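Local structure of NAD-dependent epimerase/dehydratase domain-containing protein (Ruegeria pomeroyi DSS-3, 3IUS) at residues R159-S163 with L277-Q281; A92-R96 with P142-L146; Y15-L20 with V185-A189; V115-T119 with R256-I260. The protein is of unknown function but, as a member of the NAD-dependent epimerase/dehydratase family, probably binds NAD through a Rossmann-like domain. All coordinates share one frame; numbering follows the deposited sequence. Where two conformers were deposited one is given.

Contact 1. Residues R159-S163 with L277-Q281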
loop_
_atom_site.group_PDB
_atom_site.type_symbol
_atom_site.label_atom_id
_atom_site.label_comp_id
_atom_site.label_asym_id
_atom_site.label_seq_id
_atom_site.Cartn_x
_atom_site.Cartn_y
_atom_site.Cartn_z
ATOM N N ARG A 159 -11.454 1.828 -6.681
ATOM C CA ARG A 159 -10.164 1.924 -7.351
ATOM C C ARG A 159 -9.955 0.723 -8.269
ATOM O O ARG A 159 -9.020 -0.062 -8.094
ATOM C CB ARG A 159 -9.029 2.054 -6.336
ATOM C CG ARG A 159 -7.698 2.449 -6.956
ATOM C CD ARG A 159 -6.682 2.840 -5.899
ATOM N NE ARG A 159 -7.032 4.097 -5.243
ATOM C CZ ARG A 159 -6.382 4.590 -4.194
ATOM N NH1 ARG A 159 -5.355 3.924 -3.687
ATOM N NH2 ARG A 159 -6.761 5.740 -3.652
ATOM N N GLY A 160 -10.849 0.589 -9.246
ATOM C CA GLY A 160 -10.807 -0.517 -10.182
ATOM C C GLY A 160 -10.833 -0.021 -11.613
ATOM O O GLY A 160 -10.949 1.180 -11.853
ATOM N N PRO A 161 -10.743 -0.948 -12.575
ATOM C CA PRO A 161 -10.589 -0.599 -13.987
ATOM C C PRO A 161 -11.907 -0.399 -14.733
ATOM O O PRO A 161 -11.881 0.061 -15.874
ATOM C CB PRO A 161 -9.854 -1.816 -14.533
ATOM C CG PRO A 161 -10.487 -2.950 -13.785
ATOM C CD PRO A 161 -10.820 -2.410 -12.397
ATOM N N PHE A 162 -13.033 -0.721 -14.104
ATOM C CA PHE A 162 -14.323 -0.653 -14.787
ATOM C C PHE A 162 -14.852 0.773 -14.925
ATOM O O PHE A 162 -15.662 1.059 -15.807
ATOM C CB PHE A 162 -15.343 -1.572 -14.111
ATOM C CG PHE A 162 -14.884 -2.998 -14.020
ATOM C CD1 PHE A 162 -14.928 -3.825 -15.126
ATOM C CD2 PHE A 162 -14.372 -3.503 -12.836
ATOM C CE1 PHE A 162 -14.492 -5.127 -15.052
ATOM C CE2 PHE A 162 -13.939 -4.807 -12.755
ATOM C CZ PHE A 162 -13.992 -5.622 -13.860
ATOM N N SER A 163 -14.385 1.664 -14.057
ATOM C CA SER A 163 -14.679 3.087 -14.188
ATOM C C SER A 163 -13.911 3.654 -15.378
ATOM O O SER A 163 -14.336 4.616 -16.015
ATOM C CB SER A 163 -14.257 3.826 -12.921
ATOM O OG SER A 163 -12.846 3.799 -12.774
ATOM N N LEU A 277 -10.824 -8.999 -10.005
ATOM C CA LEU A 277 -11.602 -8.237 -10.983
ATOM C C LEU A 277 -13.040 -8.727 -11.140
ATOM O O LEU A 277 -13.963 -7.925 -11.314
ATOM C CB LEU A 277 -10.903 -8.211 -12.349
ATOM C CG LEU A 277 -10.135 -6.931 -12.696
ATOM C CD1 LEU A 277 -9.175 -6.591 -11.595
ATOM C CD2 LEU A 277 -9.400 -7.038 -14.034
ATOM N N GLU A 278 -13.230 -10.040 -11.106
ATOM C CA GLU A 278 -14.568 -10.600 -11.218
ATOM C C GLU A 278 -15.438 -10.155 -10.044
ATOM O O GLU A 278 -16.602 -9.811 -10.225
ATOM C CB GLU A 278 -14.506 -12.124 -11.319
ATOM C CG GLU A 278 -13.668 -12.604 -12.492
ATOM C CD GLU A 278 -13.611 -14.114 -12.608
ATOM O OE1 GLU A 278 -14.598 -14.709 -13.094
ATOM O OE2 GLU A 278 -12.574 -14.700 -12.226
ATOM N N ALA A 279 -14.859 -10.158 -8.843
ATOM C CA ALA A 279 -15.562 -9.694 -7.651
ATOM C C ALA A 279 -15.843 -8.193 -7.676
ATOM O O ALA A 279 -16.917 -7.750 -7.276
ATOM C CB ALA A 279 -14.772 -10.057 -6.393
ATOM N N LEU A 280 -14.864 -7.413 -8.129
ATOM C CA LEU A 280 -15.011 -5.963 -8.211
ATOM C C LEU A 280 -16.136 -5.564 -9.153
ATOM O O LEU A 280 -16.920 -4.663 -8.854
ATOM C CB LEU A 280 -13.705 -5.306 -8.664
ATOM C CG LEU A 280 -12.866 -4.667 -7.557
ATOM C CD1 LEU A 280 -12.482 -5.706 -6.527
ATOM C CD2 LEU A 280 -11.630 -3.978 -8.124
ATOM N N GLN A 281 -16.213 -6.241 -10.289
ATOM C CA GLN A 281 -17.246 -5.932 -11.271
ATOM C C GLN A 281 -18.635 -6.153 -10.683
ATOM O O GLN A 281 -19.572 -5.422 -10.997
ATOM C CB GLN A 281 -17.086 -6.781 -12.525
ATOM C CG GLN A 281 -18.012 -6.320 -13.648
ATOM C CD GLN A 281 -18.153 -7.334 -14.750
ATOM O OE1 GLN A 281 -18.055 -8.533 -14.521
ATOM N NE2 GLN A 281 -18.417 -6.854 -15.963
#
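A loop that leaves the long strand 146-155 of the Rossmann-like sheet is pinned here against helix 273-282, the last helix of the chain, and Phe162 is the residue that reaches across. With its CG set anti to the carbonyl carbon (chi1 -56°), the ring is placed beside the helix, next to Leu277, Leu280 and Gln281. Gln281 covers one face: its CB lies 3.9 Å from the centroid of the Phe162 ring and 25° off the normal, a CH-pi contact displaced toward the rim. Pro161 CG stands above the opposite face, so the ring is sandwiched between its own chain neighbour and the helix. The ring edge is met by backbone as well as side chain. Phe162 CZ comes to 3.4 Å from Leu277 O, the carbonyl oxygen that also accepts the helical bond from Gln281 N, while Phe162 CE2 touches Leu280 CB at 4.1 Å. Cutting Phe162 back to an alanine is likely to open a gap beside Leu277 and Leu280 and to leave the CB of Gln281 without the ring it lies on. Beyond that CB the glutamine chain runs on extended, and its NE2 bonds to Leu225 O and Gln226 OE1 at the end of helix 215-226, a helix that Phe162 touches too. Closer to the strand the packing is purely aliphatic: Gly160 CA lies 4.1 Å from Leu280 CD2 in the conformer given for that leucine, and Pro161 CG rests 4.1 Å from Leu277 CG.

Contact 2. Residues A92-R96 with P142-L146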
loop_
_atom_site.group_PDB
_atom_site.type_symbol
_atom_site.label_atom_id
_atom_site.label_comp_id
_atom_site.label_asym_id
_atom_site.label_seq_id
_atom_site.Cartn_x
_atom_site.Cartn_y
_atom_site.Cartn_z
ATOM N N ALA A 92 8.392 5.172 22.808
ATOM C CA ALA A 92 8.512 3.884 22.117
ATOM C C ALA A 92 7.886 2.707 22.862
ATOM O O ALA A 92 7.199 1.880 22.264
ATOM C CB ALA A 92 9.972 3.588 21.802
ATOM N N ALA A 93 8.120 2.643 24.170
ATOM C CA ALA A 93 7.691 1.508 24.979
ATOM C C ALA A 93 6.181 1.435 25.228
ATOM O O ALA A 93 5.674 0.403 25.666
ATOM C CB ALA A 93 8.451 1.487 26.304
ATOM N N GLN A 94 5.453 2.510 24.941
ATOM C CA GLN A 94 4.021 2.481 25.210
ATOM C C GLN A 94 3.231 1.892 24.046
ATOM O O GLN A 94 2.070 1.523 24.206
ATOM C CB GLN A 94 3.496 3.862 25.612
ATOM C CG GLN A 94 3.492 4.888 24.508
ATOM C CD GLN A 94 3.376 6.298 25.045
ATOM O OE1 GLN A 94 2.655 7.123 24.493
ATOM N NE2 GLN A 94 4.087 6.580 26.138
ATOM N N PHE A 95 3.869 1.772 22.887
ATOM C CA PHE A 95 3.205 1.182 21.735
ATOM C C PHE A 95 3.340 -0.329 21.745
ATOM O O PHE A 95 4.350 -0.872 22.192
ATOM C CB PHE A 95 3.781 1.733 20.427
ATOM C CG PHE A 95 3.766 3.233 20.343
ATOM C CD1 PHE A 95 2.565 3.926 20.291
ATOM C CD2 PHE A 95 4.951 3.949 20.314
ATOM C CE1 PHE A 95 2.547 5.310 20.215
ATOM C CE2 PHE A 95 4.943 5.332 20.238
ATOM C CZ PHE A 95 3.738 6.014 20.188
ATOM N N ARG A 96 2.313 -1.010 21.259
ATOM C CA ARG A 96 2.376 -2.455 21.088
ATOM C C ARG A 96 2.767 -2.789 19.657
ATOM O O ARG A 96 3.279 -3.870 19.372
ATOM C CB ARG A 96 1.031 -3.101 21.424
ATOM C CG ARG A 96 0.927 -4.557 20.995
ATOM C CD ARG A 96 -0.392 -5.179 21.417
ATOM N NE ARG A 96 -0.549 -6.532 20.892
ATOM C CZ ARG A 96 0.091 -7.595 21.365
ATOM N NH1 ARG A 96 0.945 -7.462 22.369
ATOM N NH2 ARG A 96 -0.115 -8.790 20.828
ATOM N N PRO A 142 15.006 3.414 18.400
ATOM C CA PRO A 142 15.255 2.359 19.391
ATOM C C PRO A 142 13.976 1.848 20.063
ATOM O O PRO A 142 13.148 2.647 20.507
ATOM C CB PRO A 142 16.153 3.055 20.427
ATOM C CG PRO A 142 16.741 4.232 19.724
ATOM C CD PRO A 142 15.713 4.665 18.714
ATOM N N ASN A 143 13.820 0.528 20.120
ATOM C CA ASN A 143 12.751 -0.116 20.884
ATOM C C ASN A 143 11.336 0.109 20.358
ATOM O O ASN A 143 10.358 -0.184 21.044
ATOM C CB ASN A 143 12.828 0.285 22.356
ATOM C CG ASN A 143 14.186 0.002 22.965
ATOM O OD1 ASN A 143 14.856 0.909 23.454
ATOM N ND2 ASN A 143 14.605 -1.257 22.927
ATOM N N LEU A 144 11.229 0.629 19.141
ATOM C CA LEU A 144 9.933 0.773 18.493
ATOM C C LEU A 144 9.504 -0.574 17.904
ATOM O O LEU A 144 10.289 -1.226 17.211
ATOM C CB LEU A 144 10.025 1.839 17.400
ATOM C CG LEU A 144 8.741 2.532 16.947
ATOM C CD1 LEU A 144 8.127 3.349 18.079
ATOM C CD2 LEU A 144 9.042 3.420 15.755
ATOM N N PRO A 145 8.260 -1.004 18.184
ATOM C CA PRO A 145 7.726 -2.270 17.662
ATOM C C PRO A 145 7.374 -2.106 16.191
ATOM O O PRO A 145 6.207 -2.238 15.826
ATOM C CB PRO A 145 6.435 -2.478 18.465
ATOM C CG PRO A 145 6.378 -1.359 19.473
ATOM C CD PRO A 145 7.260 -0.271 18.978
ATOM N N LEU A 146 8.378 -1.819 15.370
ATOM C CA LEU A 146 8.169 -1.442 13.975
ATOM C C LEU A 146 7.947 -2.632 13.053
ATOM O O LEU A 146 8.600 -3.665 13.177
ATOM C CB LEU A 146 9.366 -0.632 13.465
ATOM C CG LEU A 146 9.294 -0.269 11.982
ATOM C CD1 LEU A 146 8.209 0.786 11.741
ATOM C CD2 LEU A 146 10.645 0.193 11.474
#
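Leu144 O accepts a weak 2.7 Å bond from Leu146 N, closing an inverse gamma turn whose central residue, Pro145, is thrust against Phe95 and Arg96. The proline ring meets mainly backbone. Its CG lies 3.4 Å from Phe95 O, its CB is 3.6 Å from Arg96 O, and its CD faces the carbonyl oxygen of Ala92, so three carbonyls border one apolar ring. The same CG also touches Phe95 CB at 4.1 Å. Leu144 works from the other side of its own backbone. Because its CG stands anti to the backbone N (chi1 -158°), the branch swings round until CD1 packs 3.9 Å from Phe95 CD2, the two side chains meeting at a slant, and the same methyl reaches the CA of Ala92. Ala92, which starts a short 3-10 segment, is covered by the peptides just ahead of Leu144: its CB lies 3.6 Å from Pro142 O and also nears the carbonyl oxygen of Asn143. Both pieces are connections of the Rossmann-like fold. Segment 92-96 leads from helix 79-90 into strand 97-103, and segment 142-146 leads from helix 126-140 into strand 146-155. These two strands are parallel neighbours in the sheet, and the contact closes its end where they begin, with Phe95 leaning on Leu67 of strand 66-69 and Leu144 touching both Trp138 of helix 126-140 and Val98 of strand 97-103.

Contact 3. Residues Y15-L20 with V185-A189. With EDO (1,2-ethanediol), chain E.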
loop_
_atom_site.group_PDB
_atom_site.type_symbol
_atom_site.label_atom_id
_atom_site.label_comp_id
_atom_site.label_asym_id
_atom_site.label_seq_id
_atom_site.Cartn_x
_atom_site.Cartn_y
_atom_site.Cartn_z
ATOM N N TYR A 15 -7.224 5.739 1.605
ATOM C CA TYR A 15 -7.906 4.596 1.011
ATOM C C TYR A 15 -7.692 3.291 1.780
ATOM O O TYR A 15 -8.657 2.636 2.178
ATOM C CB TYR A 15 -7.482 4.439 -0.454
ATOM C CG TYR A 15 -8.238 3.359 -1.195
ATOM C CD1 TYR A 15 -9.540 3.571 -1.637
ATOM C CD2 TYR A 15 -7.649 2.131 -1.452
ATOM C CE1 TYR A 15 -10.235 2.577 -2.309
ATOM C CE2 TYR A 15 -8.333 1.135 -2.120
ATOM C CZ TYR A 15 -9.622 1.361 -2.549
ATOM O OH TYR A 15 -10.295 0.363 -3.213
ATOM N N THR A 16 -6.431 2.931 1.993
ATOM C CA THR A 16 -6.081 1.680 2.660
ATOM C C THR A 16 -6.468 1.667 4.136
ATOM O O THR A 16 -7.127 0.740 4.601
ATOM C CB THR A 16 -4.575 1.377 2.518
ATOM O OG1 THR A 16 -4.274 1.118 1.142
ATOM C CG2 THR A 16 -4.173 0.171 3.356
ATOM N N ALA A 17 -6.051 2.692 4.871
ATOM C CA ALA A 17 -6.305 2.755 6.309
ATOM C C ALA A 17 -7.803 2.770 6.643
ATOM O O ALA A 17 -8.216 2.281 7.689
ATOM C CB ALA A 17 -5.604 3.971 6.916
ATOM N N ARG A 18 -8.613 3.326 5.745
ATOM C CA ARG A 18 -10.060 3.376 5.950
ATOM C C ARG A 18 -10.716 1.999 5.894
ATOM O O ARG A 18 -11.672 1.735 6.625
ATOM C CB ARG A 18 -10.718 4.337 4.956
ATOM C CG ARG A 18 -10.429 5.788 5.285
ATOM C CD ARG A 18 -10.810 6.720 4.158
ATOM N NE ARG A 18 -10.101 7.988 4.293
ATOM C CZ ARG A 18 -10.282 9.040 3.504
ATOM N NH1 ARG A 18 -11.161 8.981 2.511
ATOM N NH2 ARG A 18 -9.581 10.149 3.710
ATOM N N VAL A 19 -10.216 1.120 5.030
ATOM C CA VAL A 19 -10.747 -0.235 4.987
ATOM C C VAL A 19 -10.417 -0.957 6.287
ATOM O O VAL A 19 -11.248 -1.692 6.815
ATOM C CB VAL A 19 -10.238 -1.046 3.778
ATOM C CG1 VAL A 19 -10.468 -0.278 2.487
ATOM C CG2 VAL A 19 -8.780 -1.407 3.948
ATOM N N LEU A 20 -9.220 -0.723 6.814
ATOM C CA LEU A 20 -8.833 -1.308 8.091
ATOM C C LEU A 20 -9.714 -0.772 9.212
ATOM O O LEU A 20 -10.236 -1.545 10.016
ATOM C CB LEU A 20 -7.370 -1.007 8.399
ATOM C CG LEU A 20 -6.896 -1.490 9.771
ATOM C CD1 LEU A 20 -7.070 -2.995 9.907
ATOM C CD2 LEU A 20 -5.451 -1.079 10.008
ATOM N N VAL A 185 -7.068 -4.223 -1.691
ATOM C CA VAL A 185 -7.077 -3.473 -0.437
ATOM C C VAL A 185 -7.605 -4.289 0.752
ATOM O O VAL A 185 -7.137 -4.123 1.890
ATOM C CB VAL A 185 -7.835 -2.126 -0.583
ATOM C CG1 VAL A 185 -9.318 -2.357 -0.870
ATOM C CG2 VAL A 185 -7.627 -1.251 0.648
ATOM N N GLU A 186 -8.557 -5.183 0.495
ATOM C CA GLU A 186 -9.064 -6.059 1.554
ATOM C C GLU A 186 -7.974 -6.972 2.110
ATOM O O GLU A 186 -7.941 -7.261 3.308
ATOM C CB GLU A 186 -10.262 -6.882 1.074
ATOM C CG GLU A 186 -11.580 -6.115 1.081
ATOM C CD GLU A 186 -12.055 -5.751 2.485
ATOM O OE1 GLU A 186 -12.929 -4.864 2.608
ATOM O OE2 GLU A 186 -11.561 -6.351 3.463
ATOM N N ASP A 187 -7.082 -7.430 1.234
ATOM C CA ASP A 187 -5.984 -8.286 1.653
ATOM C C ASP A 187 -4.920 -7.514 2.427
ATOM O O ASP A 187 -4.287 -8.053 3.339
ATOM C CB ASP A 187 -5.392 -9.031 0.456
ATOM C CG ASP A 187 -6.230 -10.238 0.059
ATOM O OD1 ASP A 187 -6.840 -10.849 0.967
ATOM O OD2 ASP A 187 -6.290 -10.569 -1.146
ATOM N N ILE A 188 -4.726 -6.247 2.083
ATOM C CA ILE A 188 -3.865 -5.407 2.906
ATOM C C ILE A 188 -4.436 -5.330 4.323
ATOM O O ILE A 188 -3.706 -5.457 5.320
ATOM C CB ILE A 188 -3.722 -3.985 2.341
ATOM C CG1 ILE A 188 -3.180 -4.026 0.908
ATOM C CG2 ILE A 188 -2.811 -3.162 3.251
ATOM C CD1 ILE A 188 -3.219 -2.671 0.184
ATOM N N ALA A 189 -5.748 -5.133 4.414
ATOM C CA ALA A 189 -6.415 -5.042 5.712
ATOM C C ALA A 189 -6.191 -6.313 6.536
ATOM O O ALA A 189 -5.949 -6.249 7.743
ATOM C CB ALA A 189 -7.903 -4.764 5.530
HETATM C C1 EDO E . -13.870 -2.685 4.397
HETATM O O1 EDO E . -13.430 -2.928 5.789
HETATM C C2 EDO E . -14.484 -1.341 4.131
HETATM O O2 EDO E . -14.375 -0.426 3.065
#
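Val185 opens helix 185-197 with a rotamer that valines in helices seldom adopt, CG1 lying between the backbone N and the carbonyl carbon (chi1 65°), and this spreads its two methyls over Tyr15 and Val19. CG1 turns to the phenol end, 3.7 Å from Tyr15 OH, and Val185 CB sits 3.6 Å from Tyr15 CE2. CG2 points to the fork of Val19, which is modelled in two conformers. Further along, Val19 CG2 nears Ala189 CB at 3.8 Å, and Thr16 CG2 meets Ile188 CG2 at 3.6 Å, the two side chains crossing at about a right angle. The short helical segments pass 8.8 Å apart at -60°. Helix 15-24 follows the first strand and a glycine-rich turn, consistent with the dinucleotide-binding turn of a Rossmann fold, and strand 146-155 lies beneath both helices, its Ile154 touching Tyr15, Thr16 and Ile188. Tyr15 OH bonds to Pro157 O. A leucine in place of Tyr15 is likely to leave that carbonyl without its phenol partner and to uncover one flank of Val185. At the outer rim a 1,2-ethanediol, probably from the crystallisation liquor, donates from O1 to Val19 O at 2.7 Å.

Contact 4. Residues V115-T119 with R256-I260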
loop_
_atom_site.group_PDB
_atom_site.type_symbol
_atom_site.label_atom_id
_atom_site.label_comp_id
_atom_site.label_asym_id
_atom_site.label_seq_id
_atom_site.Cartn_x
_atom_site.Cartn_y
_atom_site.Cartn_z
ATOM N N VAL A 115 12.203 -11.579 -5.995
ATOM C CA VAL A 115 12.820 -10.933 -4.851
ATOM C C VAL A 115 12.002 -11.248 -3.609
ATOM O O VAL A 115 10.813 -11.544 -3.693
ATOM C CB VAL A 115 12.898 -9.397 -5.051
ATOM C CG1 VAL A 115 13.662 -9.070 -6.332
ATOM C CG2 VAL A 115 11.497 -8.775 -5.105
ATOM N N ASP A 116 12.648 -11.232 -2.450
ATOM C CA ASP A 116 11.921 -11.387 -1.204
ATOM C C ASP A 116 12.376 -10.322 -0.218
ATOM O O ASP A 116 13.108 -9.402 -0.583
ATOM C CB ASP A 116 12.043 -12.810 -0.631
ATOM C CG ASP A 116 13.480 -13.209 -0.306
ATOM O OD1 ASP A 116 14.284 -12.338 0.075
ATOM O OD2 ASP A 116 13.796 -14.416 -0.421
ATOM N N GLU A 117 11.941 -10.448 1.025
ATOM C CA GLU A 117 12.230 -9.437 2.025
ATOM C C GLU A 117 13.719 -9.365 2.383
ATOM O O GLU A 117 14.139 -8.429 3.056
ATOM C CB GLU A 117 11.378 -9.655 3.279
ATOM C CG GLU A 117 9.872 -9.467 3.071
ATOM C CD GLU A 117 9.163 -10.718 2.580
ATOM O OE1 GLU A 117 9.835 -11.641 2.065
ATOM O OE2 GLU A 117 7.920 -10.779 2.711
ATOM N N THR A 118 14.513 -10.333 1.921
ATOM C CA THR A 118 15.960 -10.321 2.184
ATOM C C THR A 118 16.766 -9.744 1.027
ATOM O O THR A 118 17.979 -9.577 1.119
ATOM C CB THR A 118 16.512 -11.733 2.498
ATOM O OG1 THR A 118 16.522 -12.531 1.303
ATOM C CG2 THR A 118 15.678 -12.413 3.568
ATOM N N THR A 119 16.093 -9.457 -0.079
ATOM C CA THR A 119 16.766 -8.915 -1.244
ATOM C C THR A 119 17.282 -7.495 -1.004
ATOM O O THR A 119 16.568 -6.657 -0.461
ATOM C CB THR A 119 15.812 -8.932 -2.443
ATOM O OG1 THR A 119 15.407 -10.284 -2.683
ATOM C CG2 THR A 119 16.491 -8.378 -3.687
ATOM N N ARG A 256 7.952 -12.114 -3.855
ATOM C CA ARG A 256 7.470 -13.225 -3.038
ATOM C C ARG A 256 6.619 -12.705 -1.880
ATOM O O ARG A 256 6.930 -11.671 -1.288
ATOM C CB ARG A 256 8.643 -14.036 -2.459
ATOM C CG ARG A 256 9.547 -14.736 -3.468
ATOM C CD ARG A 256 8.846 -15.887 -4.192
ATOM N NE ARG A 256 9.775 -16.608 -5.066
ATOM C CZ ARG A 256 9.410 -17.407 -6.067
ATOM N NH1 ARG A 256 8.129 -17.603 -6.328
ATOM N NH2 ARG A 256 10.331 -18.019 -6.803
ATOM N N ASN A 257 5.557 -13.431 -1.559
ATOM C CA ASN A 257 4.650 -13.063 -0.475
ATOM C C ASN A 257 4.520 -14.186 0.553
ATOM O O ASN A 257 3.477 -14.337 1.186
ATOM C CB ASN A 257 3.263 -12.710 -1.034
ATOM C CG ASN A 257 2.608 -13.879 -1.750
ATOM O OD1 ASN A 257 3.099 -15.007 -1.691
ATOM N ND2 ASN A 257 1.503 -13.608 -2.455
ATOM N N ASP A 258 5.587 -14.964 0.718
ATOM C CA ASP A 258 5.572 -16.131 1.604
ATOM C C ASP A 258 5.457 -15.760 3.079
ATOM O O ASP A 258 4.750 -16.423 3.846
ATOM C CB ASP A 258 6.836 -16.983 1.386
ATOM C CG ASP A 258 7.041 -17.366 -0.072
ATOM O OD1 ASP A 258 6.075 -17.821 -0.709
ATOM O OD2 ASP A 258 8.170 -17.222 -0.574
ATOM N N ARG A 259 6.146 -14.695 3.466
ATOM C CA ARG A 259 6.214 -14.281 4.861
ATOM C C ARG A 259 4.835 -14.005 5.473
ATOM O O ARG A 259 4.544 -14.431 6.588
ATOM C CB ARG A 259 7.118 -13.057 4.991
ATOM C CG ARG A 259 7.892 -13.006 6.292
ATOM C CD ARG A 259 9.240 -12.329 6.111
ATOM N NE ARG A 259 9.965 -12.865 4.964
ATOM C CZ ARG A 259 11.289 -12.895 4.859
ATOM N NH1 ARG A 259 11.855 -13.401 3.770
ATOM N NH2 ARG A 259 12.049 -12.433 5.844
ATOM N N ILE A 260 3.984 -13.287 4.742
ATOM C CA ILE A 260 2.668 -12.958 5.287
ATOM C C ILE A 260 1.828 -14.222 5.459
ATOM O O ILE A 260 0.975 -14.294 6.344
ATOM C CB ILE A 260 1.903 -11.927 4.422
ATOM C CG1 ILE A 260 1.754 -12.445 2.996
ATOM C CG2 ILE A 260 2.596 -10.554 4.476
ATOM C CD1 ILE A 260 0.908 -11.553 2.083
HETATM O O HOH W 1 5.230 -11.697 2.483
HETATM O O HOH W 2 8.279 -13.839 1.361
#
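Glu117 and Arg259 run past each other in opposite directions, so that the aliphatic root of the acid lies under the guanidinium while its carboxylate reaches back beside the arginine chain. In the conformer given for Arg259, Glu117 CB stands 3.6 Å from the guanidinium plane, over its centre. A bend at chi2 (86°) turns the Glu117 carboxylate, whose plane is tilted 40° from the guanidinium, and lets OE1 form a salt bridge with Arg259 NE at 3.1 Å. Thr118 CG2 comes to the guanidinium's edge, 4.0 Å from NH1. Glu117 also serves the start of helix 258-262: one water links its OE1 to Arg259 N, another its OE2 to Ile260 N, and OE2 accepts from Asn206 N as well. The acid projects from a type I turn, Asp116 to Thr119, that follows the short parallel pairing of strands 114-115 and 254-255. A bond from Arg256 N to Val115 O, 2.9 Å, prolongs that pairing. The turn is braced by an Asx turn. Asp116 OD1 accepts from Thr118 N on its anti side, 30° out of the carboxylate plane, and takes Thr118 OG1 on its syn lone pair at 2.6 Å, while Thr119 OG1 accepts from Asp116 N at 2.9 Å.

How the contacts relate
Contact 3 lies nearest the middle of the molecule, about 8 Å from its centre, and joins the first helix to helix 185-197 over the parallel sheet. Contact 2 is nested inside the loop it closes and sits at one end of that sheet, about 38 Å from contact 1 centre to centre, on the opposite side of the chain's centre. Contacts 1 and 3 touch: their segments alternate along the chain, and Arg159 makes a cation-pi contact with Tyr15. Contact 4, about 20 Å from contact 3, brings in helix 258-262, the helix just before helix 273-282 of contact 1. Contacts 1 and 4 thus tie the C-terminal region back to loops of the epimerase-family core.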